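Anopheles Plasmodium-responsive Leucine-rich repeat protein 1B (Anopheles gambiae, PDB 4XGO) probably takes part in the mosquito's response to Plasmodium and probably interacts with LRIM1, the part crystallised here being the leucine-rich repeat domain of a longer protein. Local coordinates at residues I38-I49 with L62-L72. Numbering follows the deposited sequence.
Sequences IDTNAFAYAHTI and LPPHVFQNVPL
His47 and Asn69 form the one direct hydrogen bond between segments 38-49 and 62-72. The ND1-H of His47 reaches Asn69 O over 2.7 Å, nearly straight at 175°, meeting a lone pair in the carbonyl plane while the oxygen lies almost in the ring plane. With CG beside its own backbone N (chi1 -57°), the imidazole swings across the gap, and CE1 also comes to 3.4 Å from Asn69 OD1. The Asn69 amide packs on the Ala44 backbone, Asn69 CG 3.6 Å from Ala44 CA, while Asn69 CB lies 3.4 Å from Phe43 O.

Water supplies most of the remaining polar links. One molecule has four partners: it donates to Thr40 O and, at 2.6 Å, to Val66 O, and accepts from Phe43 N and Asn69 ND2. Another donates to His47 O and Ile49 O and takes the N-H of Leu72. At Thr40 O, the CA-H of Val66 adds a nearly linear contact.

Apolar groups close the inner side. Val66 CG2 packs crosswise on Ile38 CG2 at 3.8 Å and also meets CE2 of Phe43, whose ring turns an edge to Val66 O. Val70 CG1 sits 3.9 Å from both Phe43 CB and Ile49 CB. Nearer the surface, Pro63 lays CG against Ile38 O and CB against Thr40 OG1.

Phe43 also packs on Leu28 of strand 27-29 and on Leu15 of the second subunit. Phe43 and Phe67, both touching Leu52 of strand 51-53, are equivalent phenylalanines of successive turn-rich loops, whose stacking is characteristic of the convex side of a leucine-rich repeat solenoid, here close to its N-terminal end.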
loop_
_atom_site.group_PDB
_atom_site.type_symbol
_atom_site.label_atom_id
_atom_site.label_comp_id
_atom_site.label_asym_id
_atom_site.label_seq_id
_atom_site.Cartn_x
_atom_site.Cartn_y
_atom_site.Cartn_z
ATOM N N ILE A 38 -10.631 -12.200 17.760
ATOM C CA ILE A 38 -11.083 -13.564 17.551
ATOM C C ILE A 38 -11.125 -14.266 18.899
ATOM O O ILE A 38 -10.134 -14.268 19.620
ATOM C CB ILE A 38 -10.138 -14.351 16.643
ATOM C CG1 ILE A 38 -10.037 -13.683 15.266
ATOM C CG2 ILE A 38 -10.625 -15.787 16.481
ATOM C CD1 ILE A 38 -9.026 -14.343 14.364
ATOM N N ASP A 39 -12.261 -14.872 19.225
ATOM C CA ASP A 39 -12.373 -15.639 20.466
ATOM C C ASP A 39 -11.673 -16.979 20.316
ATOM O O ASP A 39 -11.675 -17.560 19.239
ATOM C CB ASP A 39 -13.839 -15.874 20.822
ATOM C CG ASP A 39 -14.534 -14.626 21.334
ATOM O OD1 ASP A 39 -13.865 -13.587 21.543
ATOM O OD2 ASP A 39 -15.765 -14.697 21.545
ATOM N N THR A 40 -11.102 -17.494 21.414
ATOM C CA THR A 40 -10.404 -18.778 21.371
ATOM C C THR A 40 -11.283 -19.888 20.819
ATOM O O THR A 40 -10.798 -20.766 20.114
ATOM C CB THR A 40 -9.890 -19.204 22.770
ATOM O OG1 THR A 40 -9.040 -18.185 23.300
ATOM C CG2 THR A 40 -9.095 -20.508 22.678
ATOM N N ASN A 41 -12.573 -19.871 21.157
ATOM C CA ASN A 41 -13.499 -20.907 20.696
ATOM C C ASN A 41 -14.239 -20.564 19.401
ATOM O O ASN A 41 -15.251 -21.183 19.087
ATOM C CB ASN A 41 -14.521 -21.267 21.805
ATOM C CG ASN A 41 -15.509 -20.148 22.090
ATOM O OD1 ASN A 41 -15.337 -19.026 21.621
ATOM N ND2 ASN A 41 -16.537 -20.440 22.902
ATOM N N ALA A 42 -13.726 -19.606 18.627
ATOM C CA ALA A 42 -14.450 -19.134 17.441
ATOM C C ALA A 42 -14.845 -20.262 16.499
ATOM O O ALA A 42 -15.923 -20.213 15.891
ATOM C CB ALA A 42 -13.617 -18.098 16.700
ATOM N N PHE A 43 -13.972 -21.260 16.354
ATOM C CA PHE A 43 -14.208 -22.376 15.441
ATOM C C PHE A 43 -14.728 -23.672 16.080
ATOM O O PHE A 43 -14.675 -24.746 15.463
ATOM C CB PHE A 43 -12.943 -22.658 14.622
ATOM C CG PHE A 43 -12.450 -21.451 13.864
ATOM C CD1 PHE A 43 -13.183 -20.939 12.817
ATOM C CD2 PHE A 43 -11.277 -20.810 14.233
ATOM C CE1 PHE A 43 -12.752 -19.817 12.118
ATOM C CE2 PHE A 43 -10.833 -19.693 13.539
ATOM C CZ PHE A 43 -11.575 -19.196 12.486
ATOM N N ALA A 44 -15.311 -23.549 17.266
ATOM C CA ALA A 44 -15.800 -24.704 18.035
ATOM C C ALA A 44 -16.830 -25.588 17.307
ATOM O O ALA A 44 -16.918 -26.795 17.572
ATOM C CB ALA A 44 -16.381 -24.207 19.347
ATOM N N TYR A 45 -17.626 -24.977 16.436
ATOM C CA TYR A 45 -18.661 -25.664 15.668
ATOM C C TYR A 45 -18.332 -25.772 14.179
ATOM O O TYR A 45 -19.236 -25.930 13.335
ATOM C CB TYR A 45 -19.984 -24.922 15.862
ATOM C CG TYR A 45 -20.360 -24.829 17.321
ATOM C CD1 TYR A 45 -20.965 -25.904 17.969
ATOM C CD2 TYR A 45 -20.082 -23.683 18.062
ATOM C CE1 TYR A 45 -21.300 -25.834 19.307
ATOM C CE2 TYR A 45 -20.412 -23.603 19.403
ATOM C CZ TYR A 45 -21.022 -24.680 20.021
ATOM O OH TYR A 45 -21.357 -24.613 21.358
ATOM N N ALA A 46 -17.041 -25.697 13.852
ATOM C CA ALA A 46 -16.590 -25.678 12.466
ATOM C C ALA A 46 -15.361 -26.561 12.283
ATOM O O ALA A 46 -14.361 -26.141 11.689
ATOM C CB ALA A 46 -16.286 -24.246 12.042
ATOM N N HIS A 47 -15.449 -27.797 12.770
ATOM C CA HIS A 47 -14.311 -28.713 12.735
ATOM C C HIS A 47 -13.972 -29.240 11.339
ATOM O O HIS A 47 -12.918 -29.858 11.154
ATOM C CB HIS A 47 -14.538 -29.899 13.682
ATOM C CG HIS A 47 -14.800 -29.512 15.103
ATOM N ND1 HIS A 47 -14.010 -28.619 15.796
ATOM C CD2 HIS A 47 -15.737 -29.948 15.986
ATOM C CE1 HIS A 47 -14.451 -28.510 17.038
ATOM N NE2 HIS A 47 -15.498 -29.307 17.181
ATOM N N THR A 48 -14.822 -28.956 10.355
ATOM C CA THR A 48 -14.626 -29.423 8.990
ATOM C C THR A 48 -13.611 -28.581 8.185
ATOM O O THR A 48 -13.196 -29.003 7.126
ATOM C CB THR A 48 -15.959 -29.414 8.214
ATOM O OG1 THR A 48 -16.562 -28.119 8.330
ATOM C CG2 THR A 48 -16.928 -30.466 8.757
ATOM N N ILE A 49 -13.214 -27.414 8.693
ATOM C CA ILE A 49 -12.368 -26.474 7.901
ATOM C C ILE A 49 -11.003 -27.079 7.550
ATOM O O ILE A 49 -10.259 -27.561 8.428
ATOM C CB ILE A 49 -12.162 -25.148 8.654
ATOM C CG1 ILE A 49 -13.490 -24.403 8.771
ATOM C CG2 ILE A 49 -11.116 -24.273 7.941
ATOM C CD1 ILE A 49 -13.489 -23.312 9.820
ATOM N N LEU A 62 -3.703 -13.465 17.876
ATOM C CA LEU A 62 -4.331 -14.772 17.784
ATOM C C LEU A 62 -4.313 -15.429 19.169
ATOM O O LEU A 62 -3.248 -15.514 19.778
ATOM C CB LEU A 62 -3.571 -15.681 16.831
ATOM C CG LEU A 62 -3.518 -15.301 15.351
ATOM C CD1 LEU A 62 -2.598 -16.281 14.643
ATOM C CD2 LEU A 62 -4.884 -15.302 14.702
ATOM N N PRO A 63 -5.466 -15.919 19.643
ATOM C CA PRO A 63 -5.427 -16.724 20.874
ATOM C C PRO A 63 -4.596 -17.997 20.662
ATOM O O PRO A 63 -4.672 -18.599 19.603
ATOM C CB PRO A 63 -6.898 -17.063 21.130
ATOM C CG PRO A 63 -7.687 -16.146 20.260
ATOM C CD PRO A 63 -6.826 -15.815 19.086
ATOM N N PRO A 64 -3.800 -18.412 21.664
ATOM C CA PRO A 64 -2.863 -19.531 21.435
ATOM C C PRO A 64 -3.519 -20.845 21.005
ATOM O O PRO A 64 -2.902 -21.616 20.256
ATOM C CB PRO A 64 -2.143 -19.706 22.785
ATOM C CG PRO A 64 -2.617 -18.615 23.676
ATOM C CD PRO A 64 -3.650 -17.786 22.989
ATOM N N HIS A 65 -4.734 -21.113 21.482
ATOM C CA HIS A 65 -5.411 -22.381 21.179
ATOM C C HIS A 65 -6.548 -22.237 20.150
ATOM O O HIS A 65 -7.375 -23.127 19.991
ATOM C CB HIS A 65 -5.930 -23.027 22.476
ATOM C CG HIS A 65 -4.864 -23.243 23.511
ATOM N ND1 HIS A 65 -3.720 -23.972 23.263
ATOM C CD2 HIS A 65 -4.769 -22.823 24.791
ATOM C CE1 HIS A 65 -2.975 -24.007 24.353
ATOM N NE2 HIS A 65 -3.583 -23.306 25.289
ATOM N N VAL A 66 -6.572 -21.127 19.415
ATOM C CA VAL A 66 -7.661 -20.890 18.464
ATOM C C VAL A 66 -7.781 -21.992 17.396
ATOM O O VAL A 66 -8.893 -22.286 16.953
ATOM C CB VAL A 66 -7.552 -19.504 17.803
ATOM C CG1 VAL A 66 -6.343 -19.441 16.874
ATOM C CG2 VAL A 66 -8.832 -19.145 17.052
ATOM N N PHE A 67 -6.664 -22.620 17.012
ATOM C CA PHE A 67 -6.680 -23.624 15.943
ATOM C C PHE A 67 -6.823 -25.078 16.412
ATOM O O PHE A 67 -6.855 -26.004 15.586
ATOM C CB PHE A 67 -5.473 -23.456 14.997
ATOM C CG PHE A 67 -5.399 -22.098 14.338
ATOM C CD1 PHE A 67 -6.521 -21.539 13.718
ATOM C CD2 PHE A 67 -4.216 -21.358 14.350
ATOM C CE1 PHE A 67 -6.467 -20.279 13.136
ATOM C CE2 PHE A 67 -4.158 -20.100 13.765
ATOM C CZ PHE A 67 -5.278 -19.560 13.144
ATOM N N GLN A 68 -6.940 -25.286 17.722
ATOM C CA GLN A 68 -7.250 -26.612 18.247
ATOM C C GLN A 68 -8.561 -27.149 17.677
ATOM O O GLN A 68 -8.712 -28.356 17.500
ATOM C CB GLN A 68 -7.345 -26.579 19.762
ATOM C CG GLN A 68 -6.039 -26.267 20.431
ATOM C CD GLN A 68 -6.016 -26.790 21.849
ATOM O OE1 GLN A 68 -6.924 -26.514 22.632
ATOM N NE2 GLN A 68 -5.004 -27.578 22.172
ATOM N N ASN A 69 -9.496 -26.251 17.373
ATOM C CA ASN A 69 -10.780 -26.636 16.803
ATOM C C ASN A 69 -10.758 -26.940 15.310
ATOM O O ASN A 69 -11.770 -27.412 14.773
ATOM C CB ASN A 69 -11.821 -25.545 17.063
ATOM C CG ASN A 69 -12.283 -25.508 18.507
ATOM O OD1 ASN A 69 -12.578 -26.550 19.105
ATOM N ND2 ASN A 69 -12.376 -24.304 19.069
ATOM N N VAL A 70 -9.629 -26.674 14.637
ATOM C CA VAL A 70 -9.516 -26.964 13.205
ATOM C C VAL A 70 -8.339 -27.910 12.886
ATOM O O VAL A 70 -7.396 -27.543 12.167
ATOM C CB VAL A 70 -9.499 -25.667 12.345
ATOM C CG1 VAL A 70 -10.863 -24.994 12.375
ATOM C CG2 VAL A 70 -8.426 -24.682 12.804
ATOM N N PRO A 71 -8.418 -29.172 13.360
ATOM C CA PRO A 71 -7.271 -30.079 13.200
ATOM C C PRO A 71 -7.002 -30.552 11.763
ATOM O O PRO A 71 -5.913 -31.055 11.476
ATOM C CB PRO A 71 -7.632 -31.254 14.112
ATOM C CG PRO A 71 -9.118 -31.281 14.088
ATOM C CD PRO A 71 -9.547 -29.837 14.037
ATOM N N LEU A 72 -7.949 -30.338 10.858
ATOM C CA LEU A 72 -7.780 -30.730 9.466
ATOM C C LEU A 72 -7.160 -29.612 8.623
ATOM O O LEU A 72 -7.035 -29.781 7.427
ATOM C CB LEU A 72 -9.118 -31.117 8.850
ATOM C CG LEU A 72 -9.888 -32.224 9.579
ATOM C CD1 LEU A 72 -11.162 -32.518 8.808
ATOM C CD2 LEU A 72 -9.021 -33.465 9.738
HETATM O O HOH W 1 -11.397 -22.013 17.674
HETATM O O HOH W 2 -6.246 -19.758 23.330
HETATM O O HOH W 3 -10.374 -28.807 10.868
#